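Local coordinates for protein sucrose 6(F)-phosphate phosphorylase (Thermoanaerobacterium thermosaccharolyticum DSM 571, PDB 6S9V) that is a phosphorylase built on an alpha-amylase-type TIM-barrel catalytic domain, at residues Ser61-Ala67 with Ser177-Asp181; Ile107-Phe112 with Tyr121-Thr127; Asp372-Leu376 with Val433-Leu437. The contacts are given in a common frame with arbitrary orientation. Residues are numbered along the deposited sequence.

Contact 1. Residues Ser61-Ala67 with Ser177-Asp181; sequences SGDRGFA and SEQID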
ATOM      1  N   SER A  61      12.655  -6.982  13.089  1.00 18.57           N
ATOM      2  CA  SER A  61      12.601  -6.907  14.546  1.00 20.21           C
ATOM      3  C   SER A  61      11.361  -6.188  15.081  1.00 20.68           C
ATOM      4  O   SER A  61      11.303  -5.888  16.283  1.00 21.19           O
ATOM      5  CB  SER A  61      13.859  -6.225  15.083  1.00 21.06           C
ATOM      6  OG  SER A  61      13.879  -4.847  14.775  1.00 19.66           O
ATOM      7  N   GLY A  62      10.371  -5.918  14.239  1.00 20.44           N
ATOM      8  CA  GLY A  62       9.140  -5.304  14.699  1.00 21.56           C
ATOM      9  C   GLY A  62       8.297  -4.828  13.540  1.00 21.66           C
ATOM     10  O   GLY A  62       8.703  -4.886  12.377  1.00 20.79           O
ATOM     11  N   ASP A  63       7.086  -4.363  13.883  1.00 21.86           N
ATOM     12  CA  ASP A  63       6.193  -3.714  12.918  1.00 23.71           C
ATOM     13  C   ASP A  63       5.835  -4.659  11.770  1.00 21.03           C
ATOM     14  O   ASP A  63       5.732  -4.253  10.610  1.00 20.09           O
ATOM     15  CB  ASP A  63       6.832  -2.422  12.394  1.00 30.61           C
ATOM     16  CG  ASP A  63       5.805  -1.411  11.896  1.00 38.16           C
ATOM     17  OD1 ASP A  63       4.619  -1.533  12.258  1.00 40.38           O
ATOM     18  OD2 ASP A  63       6.190  -0.488  11.141  1.00 39.83           O
ATOM     19  N   ARG A  64       5.638  -5.932  12.115  1.00 20.94           N
ATOM     20  CA  ARG A  64       5.312  -7.016  11.195  1.00 22.95           C
ATOM     21  C   ARG A  64       5.993  -6.847   9.844  1.00 21.77           C
ATOM     22  O   ARG A  64       5.326  -6.697   8.812  1.00 21.22           O
ATOM     23  CB  ARG A  64       3.794  -7.155  11.032  1.00 23.75           C
ATOM     24  CG  ARG A  64       3.429  -8.448  10.334  1.00 22.00           C
ATOM     25  CD  ARG A  64       1.958  -8.864  10.475  1.00 20.79           C
ATOM     26  NE  ARG A  64       1.773 -10.117   9.755  1.00 20.34           N
ATOM     27  CZ  ARG A  64       0.637 -10.788   9.654  1.00 18.59           C
ATOM     28  NH1 ARG A  64      -0.463 -10.347  10.251  1.00 18.16           N
ATOM     29  NH2 ARG A  64       0.609 -11.913   8.954  1.00 18.84           N
ATOM     30  N   GLY A  65       7.327  -6.866   9.852  1.00 19.18           N
ATOM     31  CA  GLY A  65       8.118  -6.879   8.649  1.00 18.72           C
ATOM     32  C   GLY A  65       8.769  -5.557   8.294  1.00 19.20           C
ATOM     33  O   GLY A  65       9.748  -5.552   7.541  1.00 18.72           O
ATOM     34  N   PHE A  66       8.263  -4.440   8.807  1.00 20.04           N
ATOM     35  CA  PHE A  66       8.748  -3.137   8.357  1.00 20.25           C
ATOM     36  C   PHE A  66       9.911  -2.613   9.196  1.00 21.21           C
ATOM     37  O   PHE A  66      10.221  -1.416   9.128  1.00 21.86           O
ATOM     38  CB  PHE A  66       7.596  -2.137   8.320  1.00 18.20           C
ATOM     39  CG  PHE A  66       6.658  -2.357   7.168  1.00 17.55           C
ATOM     40  CD1 PHE A  66       6.892  -1.761   5.942  1.00 18.09           C
ATOM     41  CD2 PHE A  66       5.566  -3.189   7.303  1.00 18.87           C
ATOM     42  CE1 PHE A  66       6.031  -1.968   4.879  1.00 19.69           C
ATOM     43  CE2 PHE A  66       4.703  -3.407   6.252  1.00 20.29           C
ATOM     44  CZ  PHE A  66       4.937  -2.808   5.032  1.00 20.02           C
ATOM     45  N   ALA A  67      10.584  -3.485   9.952  1.00 19.84           N
ATOM     46  CA  ALA A  67      11.870  -3.180  10.588  1.00 19.75           C
ATOM     47  C   ALA A  67      12.895  -4.202  10.099  1.00 19.59           C
ATOM     48  O   ALA A  67      13.355  -5.066  10.862  1.00 17.20           O
ATOM     49  CB  ALA A  67      11.772  -3.186  12.112  1.00 19.64           C
ATOM     50  N   SER A 177      13.167   2.963  19.632  1.00 26.12           N
ATOM     51  CA  SER A 177      12.510   2.339  18.498  1.00 23.26           C
ATOM     52  C   SER A 177      13.379   1.246  17.894  1.00 21.42           C
ATOM     53  O   SER A 177      14.609   1.282  17.969  1.00 21.53           O
ATOM     54  CB  SER A 177      12.197   3.376  17.422  1.00 22.35           C
ATOM     55  OG  SER A 177      11.706   2.739  16.260  1.00 22.49           O
ATOM     56  N   GLU A 178      12.710   0.266  17.283  1.00 20.08           N
ATOM     57  CA  GLU A 178      13.370  -0.756  16.483  1.00 20.98           C
ATOM     58  C   GLU A 178      13.748  -0.261  15.101  1.00 20.65           C
ATOM     59  O   GLU A 178      14.518  -0.935  14.408  1.00 19.39           O
ATOM     60  CB  GLU A 178      12.457  -1.971  16.324  1.00 20.65           C
ATOM     61  CG  GLU A 178      12.197  -2.731  17.615  1.00 23.29           C
ATOM     62  CD  GLU A 178      13.412  -3.471  18.135  1.00 24.89           C
ATOM     63  OE1 GLU A 178      14.258  -3.895  17.313  1.00 25.82           O
ATOM     64  OE2 GLU A 178      13.498  -3.661  19.371  1.00 24.66           O
ATOM     65  N   GLN A 179      13.210   0.882  14.686  1.00 19.47           N
ATOM     66  CA  GLN A 179      13.322   1.371  13.317  1.00 20.07           C
ATOM     67  C   GLN A 179      14.204   2.614  13.308  1.00 21.45           C
ATOM     68  O   GLN A 179      13.782   3.687  13.757  1.00 23.52           O
ATOM     69  CB  GLN A 179      11.936   1.661  12.743  1.00 21.11           C
ATOM     70  CG  GLN A 179      11.075   0.402  12.536  1.00 21.38           C
ATOM     71  CD  GLN A 179       9.586   0.717  12.448  1.00 23.44           C
ATOM     72  OE1 GLN A 179       9.003   1.266  13.380  1.00 26.26           O
ATOM     73  NE2 GLN A 179       8.964   0.344  11.337  1.00 22.78           N
ATOM     74  N   ILE A 180      15.428   2.465  12.807  1.00 20.85           N
ATOM     75  CA  ILE A 180      16.397   3.553  12.760  1.00 21.28           C
ATOM     76  C   ILE A 180      16.363   4.179  11.373  1.00 20.08           C
ATOM     77  O   ILE A 180      16.527   3.479  10.366  1.00 19.27           O
ATOM     78  CB  ILE A 180      17.818   3.057  13.083  1.00 22.57           C
ATOM     79  CG1 ILE A 180      17.843   2.224  14.369  1.00 22.25           C
ATOM     80  CG2 ILE A 180      18.767   4.254  13.178  1.00 24.17           C
ATOM     81  CD1 ILE A 180      17.225   2.906  15.569  1.00 22.21           C
ATOM     82  N   ASP A 181      16.184   5.495  11.313  1.00 20.42           N
ATOM     83  CA  ASP A 181      16.106   6.166  10.023  1.00 21.73           C
ATOM     84  C   ASP A 181      17.457   6.127   9.315  1.00 22.58           C
ATOM     85  O   ASP A 181      18.511   6.277   9.939  1.00 21.73           O
ATOM     86  CB  ASP A 181      15.650   7.619  10.182  1.00 22.11           C
ATOM     87  CG  ASP A 181      14.152   7.751  10.381  1.00 22.78           C
ATOM     88  OD1 ASP A 181      13.572   6.919  11.103  1.00 22.99           O
ATOM     89  OD2 ASP A 181      13.558   8.714   9.842  1.00 22.52           O
TER

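Contact 2. Residues Ile107-Phe112 with Tyr121-Thr127; sequences IYFQDF and YADMFIT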
ATOM      1  N   ILE A 107      23.284  -5.440  11.222  1.00 21.69           N
ATOM      2  CA  ILE A 107      24.710  -5.363  11.509  1.00 22.90           C
ATOM      3  C   ILE A 107      25.167  -3.908  11.468  1.00 22.52           C
ATOM      4  O   ILE A 107      26.003  -3.477  12.267  1.00 22.12           O
ATOM      5  CB  ILE A 107      25.512  -6.240  10.529  1.00 23.17           C
ATOM      6  CG1 ILE A 107      26.985  -6.297  10.949  1.00 23.90           C
ATOM      7  CG2 ILE A 107      25.366  -5.717   9.093  1.00 22.93           C
ATOM      8  CD1 ILE A 107      27.840  -7.233  10.105  1.00 26.08           C
ATOM      9  N   TYR A 108      24.581  -3.119  10.563  1.00 22.61           N
ATOM     10  CA  TYR A 108      25.012  -1.734  10.398  1.00 25.46           C
ATOM     11  C   TYR A 108      24.813  -0.953  11.689  1.00 23.11           C
ATOM     12  O   TYR A 108      25.727  -0.278  12.173  1.00 23.24           O
ATOM     13  CB  TYR A 108      24.221  -1.086   9.262  1.00 28.93           C
ATOM     14  CG  TYR A 108      24.170  -1.941   8.016  1.00 30.66           C
ATOM     15  CD1 TYR A 108      25.298  -2.155   7.248  1.00 31.71           C
ATOM     16  CD2 TYR A 108      22.992  -2.573   7.645  1.00 33.41           C
ATOM     17  CE1 TYR A 108      25.250  -2.956   6.121  1.00 33.84           C
ATOM     18  CE2 TYR A 108      22.936  -3.377   6.524  1.00 36.06           C
ATOM     19  CZ  TYR A 108      24.069  -3.563   5.767  1.00 36.71           C
ATOM     20  OH  TYR A 108      24.016  -4.366   4.651  1.00 41.19           O
ATOM     21  N   PHE A 109      23.623  -1.058  12.282  1.00 21.32           N
ATOM     22  CA  PHE A 109      23.363  -0.296  13.494  1.00 21.97           C
ATOM     23  C   PHE A 109      23.979  -0.929  14.734  1.00 24.06           C
ATOM     24  O   PHE A 109      24.408  -0.202  15.640  1.00 26.04           O
ATOM     25  CB  PHE A 109      21.865  -0.114  13.714  1.00 20.08           C
ATOM     26  CG  PHE A 109      21.554   0.944  14.725  1.00 20.64           C
ATOM     27  CD1 PHE A 109      21.723   2.284  14.413  1.00 21.90           C
ATOM     28  CD2 PHE A 109      21.137   0.607  15.997  1.00 22.50           C
ATOM     29  CE1 PHE A 109      21.467   3.262  15.347  1.00 24.21           C
ATOM     30  CE2 PHE A 109      20.870   1.582  16.928  1.00 23.94           C
ATOM     31  CZ  PHE A 109      21.032   2.910  16.604  1.00 23.36           C
ATOM     32  N   GLN A 110      24.036  -2.262  14.814  1.00 22.47           N
ATOM     33  CA  GLN A 110      24.677  -2.872  15.974  1.00 22.28           C
ATOM     34  C   GLN A 110      26.169  -2.552  16.007  1.00 25.04           C
ATOM     35  O   GLN A 110      26.748  -2.378  17.088  1.00 26.63           O
ATOM     36  CB  GLN A 110      24.419  -4.379  16.012  1.00 23.52           C
ATOM     37  CG  GLN A 110      22.963  -4.681  16.368  1.00 27.31           C
ATOM     38  CD  GLN A 110      22.692  -6.137  16.681  1.00 31.16           C
ATOM     39  OE1 GLN A 110      22.108  -6.450  17.724  1.00 36.14           O
ATOM     40  NE2 GLN A 110      23.112  -7.032  15.798  1.00 27.56           N
ATOM     41  N   ASP A 111      26.813  -2.489  14.838  1.00 25.37           N
ATOM     42  CA  ASP A 111      28.216  -2.083  14.799  1.00 26.44           C
ATOM     43  C   ASP A 111      28.365  -0.653  15.295  1.00 27.12           C
ATOM     44  O   ASP A 111      29.270  -0.347  16.079  1.00 27.88           O
ATOM     45  CB  ASP A 111      28.757  -2.221  13.376  1.00 28.07           C
ATOM     46  CG  ASP A 111      30.265  -2.107  13.307  1.00 34.32           C
ATOM     47  OD1 ASP A 111      30.951  -3.105  13.611  1.00 38.04           O
ATOM     48  OD2 ASP A 111      30.765  -1.027  12.939  1.00 36.83           O
ATOM     49  N   PHE A 112      27.444   0.222  14.887  1.00 27.48           N
ATOM     50  CA  PHE A 112      27.464   1.606  15.340  1.00 28.50           C
ATOM     51  C   PHE A 112      27.275   1.703  16.846  1.00 29.51           C
ATOM     52  O   PHE A 112      27.967   2.477  17.516  1.00 31.94           O
ATOM     53  CB  PHE A 112      26.374   2.402  14.624  1.00 28.94           C
ATOM     54  CG  PHE A 112      26.155   3.768  15.198  1.00 29.50           C
ATOM     55  CD1 PHE A 112      27.106   4.756  15.039  1.00 30.57           C
ATOM     56  CD2 PHE A 112      25.013   4.054  15.924  1.00 30.84           C
ATOM     57  CE1 PHE A 112      26.920   6.007  15.579  1.00 33.04           C
ATOM     58  CE2 PHE A 112      24.818   5.308  16.468  1.00 32.86           C
ATOM     59  CZ  PHE A 112      25.774   6.287  16.292  1.00 33.05           C
ATOM     60  N   TYR A 121      29.888   2.375   9.629  1.00 30.30           N
ATOM     61  CA  TYR A 121      28.502   2.585   9.237  1.00 29.06           C
ATOM     62  C   TYR A 121      27.851   3.777   9.928  1.00 27.89           C
ATOM     63  O   TYR A 121      26.656   4.015   9.717  1.00 25.88           O
ATOM     64  CB  TYR A 121      27.672   1.329   9.542  1.00 30.13           C
ATOM     65  CG  TYR A 121      28.234   0.052   8.968  1.00 32.43           C
ATOM     66  CD1 TYR A 121      28.263  -0.157   7.599  1.00 35.79           C
ATOM     67  CD2 TYR A 121      28.735  -0.944   9.795  1.00 34.38           C
ATOM     68  CE1 TYR A 121      28.777  -1.322   7.064  1.00 41.27           C
ATOM     69  CE2 TYR A 121      29.248  -2.117   9.270  1.00 40.17           C
ATOM     70  CZ  TYR A 121      29.265  -2.300   7.902  1.00 44.70           C
ATOM     71  OH  TYR A 121      29.773  -3.458   7.362  1.00 50.03           O
ATOM     72  N   ALA A 122      28.602   4.543  10.724  1.00 28.66           N
ATOM     73  CA  ALA A 122      28.005   5.626  11.501  1.00 29.52           C
ATOM     74  C   ALA A 122      27.233   6.591  10.610  1.00 28.13           C
ATOM     75  O   ALA A 122      26.146   7.056  10.977  1.00 25.29           O
ATOM     76  CB  ALA A 122      29.092   6.368  12.278  1.00 32.37           C
ATOM     77  N   ASP A 123      27.763   6.882   9.420  1.00 30.03           N
ATOM     78  CA  ASP A 123      27.168   7.870   8.524  1.00 31.22           C
ATOM     79  C   ASP A 123      25.870   7.396   7.882  1.00 28.17           C
ATOM     80  O   ASP A 123      25.192   8.204   7.237  1.00 27.34           O
ATOM     81  CB  ASP A 123      28.180   8.233   7.430  1.00 35.19           C
ATOM     82  CG  ASP A 123      27.754   9.439   6.600  1.00 35.77           C
ATOM     83  OD1 ASP A 123      27.394  10.479   7.187  1.00 33.23           O
ATOM     84  OD2 ASP A 123      27.787   9.341   5.353  1.00 37.04           O
ATOM     85  N   MET A 124      25.505   6.119   8.033  1.00 26.42           N
ATOM     86  CA  MET A 124      24.241   5.645   7.485  1.00 25.50           C
ATOM     87  C   MET A 124      23.041   6.160   8.268  1.00 24.51           C
ATOM     88  O   MET A 124      21.918   6.110   7.755  1.00 23.43           O
ATOM     89  CB  MET A 124      24.201   4.115   7.465  1.00 26.34           C
ATOM     90  CG  MET A 124      25.174   3.474   6.510  1.00 27.38           C
ATOM     91  SD  MET A 124      25.132   1.674   6.580  1.00 27.00           S
ATOM     92  CE  MET A 124      23.531   1.361   5.858  1.00 26.32           C
ATOM     93  N   PHE A 125      23.252   6.660   9.483  1.00 25.51           N
ATOM     94  CA  PHE A 125      22.168   7.015  10.388  1.00 24.44           C
ATOM     95  C   PHE A 125      22.161   8.512  10.659  1.00 24.90           C
ATOM     96  O   PHE A 125      23.168   9.207  10.498  1.00 24.65           O
ATOM     97  CB  PHE A 125      22.297   6.214  11.691  1.00 23.77           C
ATOM     98  CG  PHE A 125      22.526   4.748  11.451  1.00 23.46           C
ATOM     99  CD1 PHE A 125      21.517   3.961  10.925  1.00 21.40           C
ATOM    100  CD2 PHE A 125      23.761   4.172  11.696  1.00 25.61           C
ATOM    101  CE1 PHE A 125      21.726   2.613  10.672  1.00 23.59           C
ATOM    102  CE2 PHE A 125      23.977   2.834  11.438  1.00 24.75           C
ATOM    103  CZ  PHE A 125      22.964   2.057  10.921  1.00 24.90           C
ATOM    104  N   ILE A 126      20.990   9.005  11.050  1.00 24.94           N
ATOM    105  CA  ILE A 126      20.795  10.447  11.259  1.00 26.36           C
ATOM    106  C   ILE A 126      21.067  10.704  12.736  1.00 25.94           C
ATOM    107  O   ILE A 126      20.168  10.841  13.565  1.00 24.95           O
ATOM    108  CB  ILE A 126      19.401  10.916  10.821  1.00 28.31           C
ATOM    109  CG1 ILE A 126      19.137  10.537   9.361  1.00 26.82           C
ATOM    110  CG2 ILE A 126      19.269  12.424  11.004  1.00 31.46           C
ATOM    111  CD1 ILE A 126      17.726  10.858   8.880  1.00 24.28           C
ATOM    112  N   THR A 127      22.349  10.729  13.084  1.00 27.84           N
ATOM    113  CA  THR A 127      22.743  11.270  14.376  1.00 31.25           C
ATOM    114  C   THR A 127      22.333  12.739  14.424  1.00 32.71           C
ATOM    115  O   THR A 127      22.396  13.449  13.415  1.00 30.45           O
ATOM    116  CB  THR A 127      24.244  11.103  14.594  1.00 32.41           C
ATOM    117  OG1 THR A 127      24.951  11.477  13.406  1.00 33.13           O
ATOM    118  CG2 THR A 127      24.572   9.649  14.941  1.00 31.28           C
TER

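Contact 3. Residues Asp372-Leu376 with Val433-Leu437; sequences DDAYL and VVQRL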
ATOM      1  N   ASP A 372     -23.008  -8.438   0.727  1.00 21.86           N
ATOM      2  CA  ASP A 372     -22.330  -9.093  -0.392  1.00 22.48           C
ATOM      3  C   ASP A 372     -22.505  -8.306  -1.681  1.00 23.43           C
ATOM      4  O   ASP A 372     -21.554  -8.113  -2.446  1.00 22.84           O
ATOM      5  CB  ASP A 372     -22.890 -10.500  -0.610  1.00 22.53           C
ATOM      6  CG  ASP A 372     -22.497 -11.485   0.472  1.00 22.93           C
ATOM      7  OD1 ASP A 372     -21.799 -11.104   1.428  1.00 22.52           O
ATOM      8  OD2 ASP A 372     -22.923 -12.660   0.365  1.00 23.57           O
ATOM      9  N   ASP A 373     -23.745  -7.896  -1.964  1.00 23.46           N
ATOM     10  CA  ASP A 373     -24.032  -7.217  -3.223  1.00 24.21           C
ATOM     11  C   ASP A 373     -23.305  -5.884  -3.302  1.00 21.72           C
ATOM     12  O   ASP A 373     -22.721  -5.549  -4.339  1.00 22.26           O
ATOM     13  CB  ASP A 373     -25.548  -7.043  -3.363  1.00 27.80           C
ATOM     14  CG  ASP A 373     -26.277  -8.379  -3.555  1.00 29.05           C
ATOM     15  OD1 ASP A 373     -25.663  -9.330  -4.079  1.00 27.50           O
ATOM     16  OD2 ASP A 373     -27.445  -8.500  -3.129  1.00 30.25           O
ATOM     17  N   ALA A 374     -23.319  -5.109  -2.216  1.00 20.71           N
ATOM     18  CA  ALA A 374     -22.590  -3.848  -2.201  1.00 21.68           C
ATOM     19  C   ALA A 374     -21.088  -4.082  -2.329  1.00 21.30           C
ATOM     20  O   ALA A 374     -20.378  -3.304  -2.985  1.00 21.05           O
ATOM     21  CB  ALA A 374     -22.904  -3.081  -0.920  1.00 20.67           C
ATOM     22  N   TYR A 375     -20.591  -5.160  -1.723  1.00 20.21           N
ATOM     23  CA  TYR A 375     -19.166  -5.456  -1.787  1.00 20.92           C
ATOM     24  C   TYR A 375     -18.750  -5.840  -3.201  1.00 20.54           C
ATOM     25  O   TYR A 375     -17.713  -5.381  -3.694  1.00 21.24           O
ATOM     26  CB  TYR A 375     -18.821  -6.571  -0.804  1.00 20.68           C
ATOM     27  CG  TYR A 375     -17.367  -6.944  -0.833  1.00 18.45           C
ATOM     28  CD1 TYR A 375     -16.384  -5.975  -0.677  1.00 18.46           C
ATOM     29  CD2 TYR A 375     -16.966  -8.258  -1.020  1.00 18.67           C
ATOM     30  CE1 TYR A 375     -15.052  -6.304  -0.703  1.00 19.05           C
ATOM     31  CE2 TYR A 375     -15.622  -8.596  -1.042  1.00 19.24           C
ATOM     32  CZ  TYR A 375     -14.671  -7.611  -0.887  1.00 20.20           C
ATOM     33  OH  TYR A 375     -13.327  -7.927  -0.927  1.00 20.79           O
ATOM     34  N   LEU A 376     -19.547  -6.671  -3.875  1.00 19.87           N
ATOM     35  CA  LEU A 376     -19.263  -6.974  -5.275  1.00 22.10           C
ATOM     36  C   LEU A 376     -19.371  -5.717  -6.132  1.00 21.34           C
ATOM     37  O   LEU A 376     -18.584  -5.525  -7.065  1.00 19.84           O
ATOM     38  CB  LEU A 376     -20.206  -8.059  -5.788  1.00 25.41           C
ATOM     39  CG  LEU A 376     -19.698  -9.499  -5.712  1.00 25.88           C
ATOM     40  CD1 LEU A 376     -18.420  -9.697  -6.521  1.00 23.94           C
ATOM     41  CD2 LEU A 376     -19.457  -9.885  -4.274  1.00 26.14           C
ATOM     42  N   VAL A 433     -20.064 -15.343  -1.729  1.00 24.07           N
ATOM     43  CA  VAL A 433     -19.524 -14.022  -2.038  1.00 25.09           C
ATOM     44  C   VAL A 433     -18.108 -14.133  -2.595  1.00 23.17           C
ATOM     45  O   VAL A 433     -17.718 -13.356  -3.477  1.00 20.43           O
ATOM     46  CB  VAL A 433     -19.570 -13.102  -0.799  1.00 24.61           C
ATOM     47  CG1 VAL A 433     -18.686 -13.649   0.323  1.00 27.09           C
ATOM     48  CG2 VAL A 433     -19.141 -11.686  -1.183  1.00 21.65           C
ATOM     49  N   VAL A 434     -17.325 -15.103  -2.115  1.00 21.10           N
ATOM     50  CA  VAL A 434     -15.966 -15.275  -2.615  1.00 19.85           C
ATOM     51  C   VAL A 434     -15.986 -15.855  -4.026  1.00 20.48           C
ATOM     52  O   VAL A 434     -15.226 -15.422  -4.903  1.00 21.29           O
ATOM     53  CB  VAL A 434     -15.155 -16.162  -1.652  1.00 21.03           C
ATOM     54  CG1 VAL A 434     -13.773 -16.467  -2.224  1.00 20.77           C
ATOM     55  CG2 VAL A 434     -15.038 -15.485  -0.295  1.00 21.10           C
ATOM     56  N   GLN A 435     -16.858 -16.832  -4.277  1.00 22.34           N
ATOM     57  CA  GLN A 435     -16.959 -17.376  -5.628  1.00 23.65           C
ATOM     58  C   GLN A 435     -17.413 -16.304  -6.616  1.00 23.21           C
ATOM     59  O   GLN A 435     -16.929 -16.254  -7.754  1.00 21.49           O
ATOM     60  CB  GLN A 435     -17.902 -18.579  -5.646  1.00 26.76           C
ATOM     61  CG  GLN A 435     -17.309 -19.877  -5.046  1.00 34.10           C
ATOM     62  CD  GLN A 435     -16.051 -20.389  -5.768  1.00 42.54           C
ATOM     63  OE1 GLN A 435     -15.991 -20.425  -7.001  1.00 45.19           O
ATOM     64  NE2 GLN A 435     -15.046 -20.800  -4.990  1.00 44.20           N
ATOM     65  N   ARG A 436     -18.328 -15.422  -6.198  1.00 23.96           N
ATOM     66  CA  ARG A 436     -18.724 -14.312  -7.064  1.00 24.19           C
ATOM     67  C   ARG A 436     -17.554 -13.380  -7.339  1.00 22.46           C
ATOM     68  O   ARG A 436     -17.383 -12.903  -8.467  1.00 22.45           O
ATOM     69  CB  ARG A 436     -19.873 -13.522  -6.443  1.00 25.16           C
ATOM     70  CG  ARG A 436     -21.182 -14.268  -6.381  1.00 25.68           C
ATOM     71  CD  ARG A 436     -22.184 -13.488  -5.549  1.00 28.05           C
ATOM     72  NE  ARG A 436     -22.562 -12.233  -6.186  1.00 30.85           N
ATOM     73  CZ  ARG A 436     -23.254 -11.266  -5.587  1.00 34.17           C
ATOM     74  NH1 ARG A 436     -23.637 -11.403  -4.320  1.00 31.22           N
ATOM     75  NH2 ARG A 436     -23.566 -10.162  -6.255  1.00 37.30           N
ATOM     76  N   LEU A 437     -16.751 -13.087  -6.312  1.00 21.08           N
ATOM     77  CA  LEU A 437     -15.604 -12.205  -6.494  1.00 19.43           C
ATOM     78  C   LEU A 437     -14.560 -12.831  -7.413  1.00 19.69           C
ATOM     79  O   LEU A 437     -13.959 -12.133  -8.242  1.00 20.91           O
ATOM     80  CB  LEU A 437     -14.986 -11.866  -5.140  1.00 19.07           C
ATOM     81  CG  LEU A 437     -13.738 -10.981  -5.145  1.00 20.09           C
ATOM     82  CD1 LEU A 437     -13.941  -9.711  -5.970  1.00 20.17           C
ATOM     83  CD2 LEU A 437     -13.345 -10.642  -3.695  1.00 22.09           C
TER
HETATM   84  O   HOH W   1     -23.220 -13.457  -2.280  1.00 26.05           O
HETATM   85  O   HOH W   2     -21.724 -15.265   0.876  1.00 34.19           O

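Contact 1. Residues Ser61-Ala67 with Ser177-Asp181
Two polar side chains of one short segment can reach across to a loop without regular structure, as Q179 and E178 do here for residues 61-67. Q179, with 70 Å² buried, sends its amide toward the turn of that loop, where Q179 NE2 donates to OD2 of D63 at 2.9 Å and to the backbone O of F66 at 3.1 Å. One amide group thus ties a side chain and a carbonyl three residues apart, across a turn that the loop also closes itself, F66 N donating to D63 O at 3.1 Å. E178 (61 Å²) meets the first residue of the segment: E178 OE1 accepts from OG of S61 (42 Å²) at 2.7 Å, while OE2 forms a salt bridge with R105. Between these polar ties A67 sets its CB 3.7 Å from CG of Q179. An ST turn, Q179 N to S177 OG at 2.9 Å, shapes the backbone leading into strand 179-181. D63 OD2 also hydrogen-bonds a BTB molecule. The loop follows barrel strand 51-54 and precedes helix 81-88, whereas strand 179-181 pairs antiparallel with strand 101-103, so the contact joins a β→α loop of the barrel to a small sheet beside it.

Contact 2. Residues Ile107-Phe112 with Tyr121-Thr127
Residues 107-112 form the first turns of helix 107-115, with D111 N bonded to I107 O at 2.9 Å, and the chain returns through a 3-10 turn at 122-124, closed by M124 N to Y121 O at 2.9 Å. The two backbones come close at Y108 and Y121 (CA atoms 5.7 Å apart) and at F112 and A122 (CA atoms 5.6 Å apart). No hydrogen bond crosses between them; aromatic side chains make most of the junction. Y108 presents its ring edge to the face of Y121, a T-shaped pair with centroids 5.2 Å apart and planes at 82°. Over a face of Y108 lies CE of M124, 4.3 Å from the ring centroid, a CH-pi contact that accompanies a Met-aromatic one from SD. This is a helix and its own returning chain joined by an aromatic cluster of F109, F112 and F125, in the excursion between barrel strands 92-97 and 207-210, the third and fourth, the place of domain B in the alpha-amylase family. F109 meets the face of F125 edge-on, centroids 4.9 Å apart and planes at 89°, and F112 lies oblique to F125, with F112 CD1 3.8 Å from CB of A122 and F112 CZ 3.8 Å from CG2 of T127. Beyond the cluster, F109 and F125 both rest on I180 of strand 179-181, and M124 packs on helix 187-202 through L188 and V189.

Contact 3. Residues Asp372-Leu376 with Val433-Leu437
L376 and V433 lie at the apolar centre, CD2 of L376 3.6 Å from CG2 of V433. They belong to a pair of nearly parallel packed helices: the axes of 372-376 and 433-437 approach to 10.4 Å and cross at -21°, a shallow angle that lets side chains meet along both segments. The first of these helices leads into strand 388-392, the eighth of the TIM barrel; the second follows that strand and precedes the C-terminal antiparallel sheet. L376, with 87 Å² buried, also sets CD1 3.8 Å from CA of L437, and Y375 flanks this apolar centre, its CD2 4.1 Å from CG2 of V433 and its CE2 4.1 Å from CD2 of L437, while its hydroxyl is hydrogen-bonded to G395 O. Farther out, the guanidinium of R436 lies with one face over L376, L376 CG lying 4.0 Å from R436 NH2, so that the arginine covers the leucine and still reaches acidic partners. D373 OD1 accepts hydrogen bonds from R436 NH1 (2.9 Å) and R436 NH2 (3.1 Å), a salt bridge, and NH2 has a second charged partner in the terminal carboxylate of V502. D372 OD1 is hydrogen-bonded to Y365, and D372 OD2 meets two waters: one donates to D372 OD2 at 2.8 Å and accepts from R436 NH1 at 2.9 Å, the other donates to D372 OD2 at 2.9 Å and accepts from V433 N at 3.1 Å.

Overall arrangement
The three contacts join parts of one barrel protein that lie at different separations along the chain. Contact 2 is nested inside the loop closed by contact 1, and the two touch, their centres 15 Å apart: CG2 of I180 in contact 1 lies 3.6 Å from CD1 of F125 and 3.6 Å from CE1 of F109. Contact 3 opens after both have closed and stands on the opposite side of the chain's centre, about 17 Å from contact 1 and about 37 Å from contact 2 between nearest atoms (centres 36 and 49 Å apart). BTB and a sulfate ion, both probably from the crystallisation liquor, lie about 2 Å (nearest atoms) from the D63 side chain of contact 1.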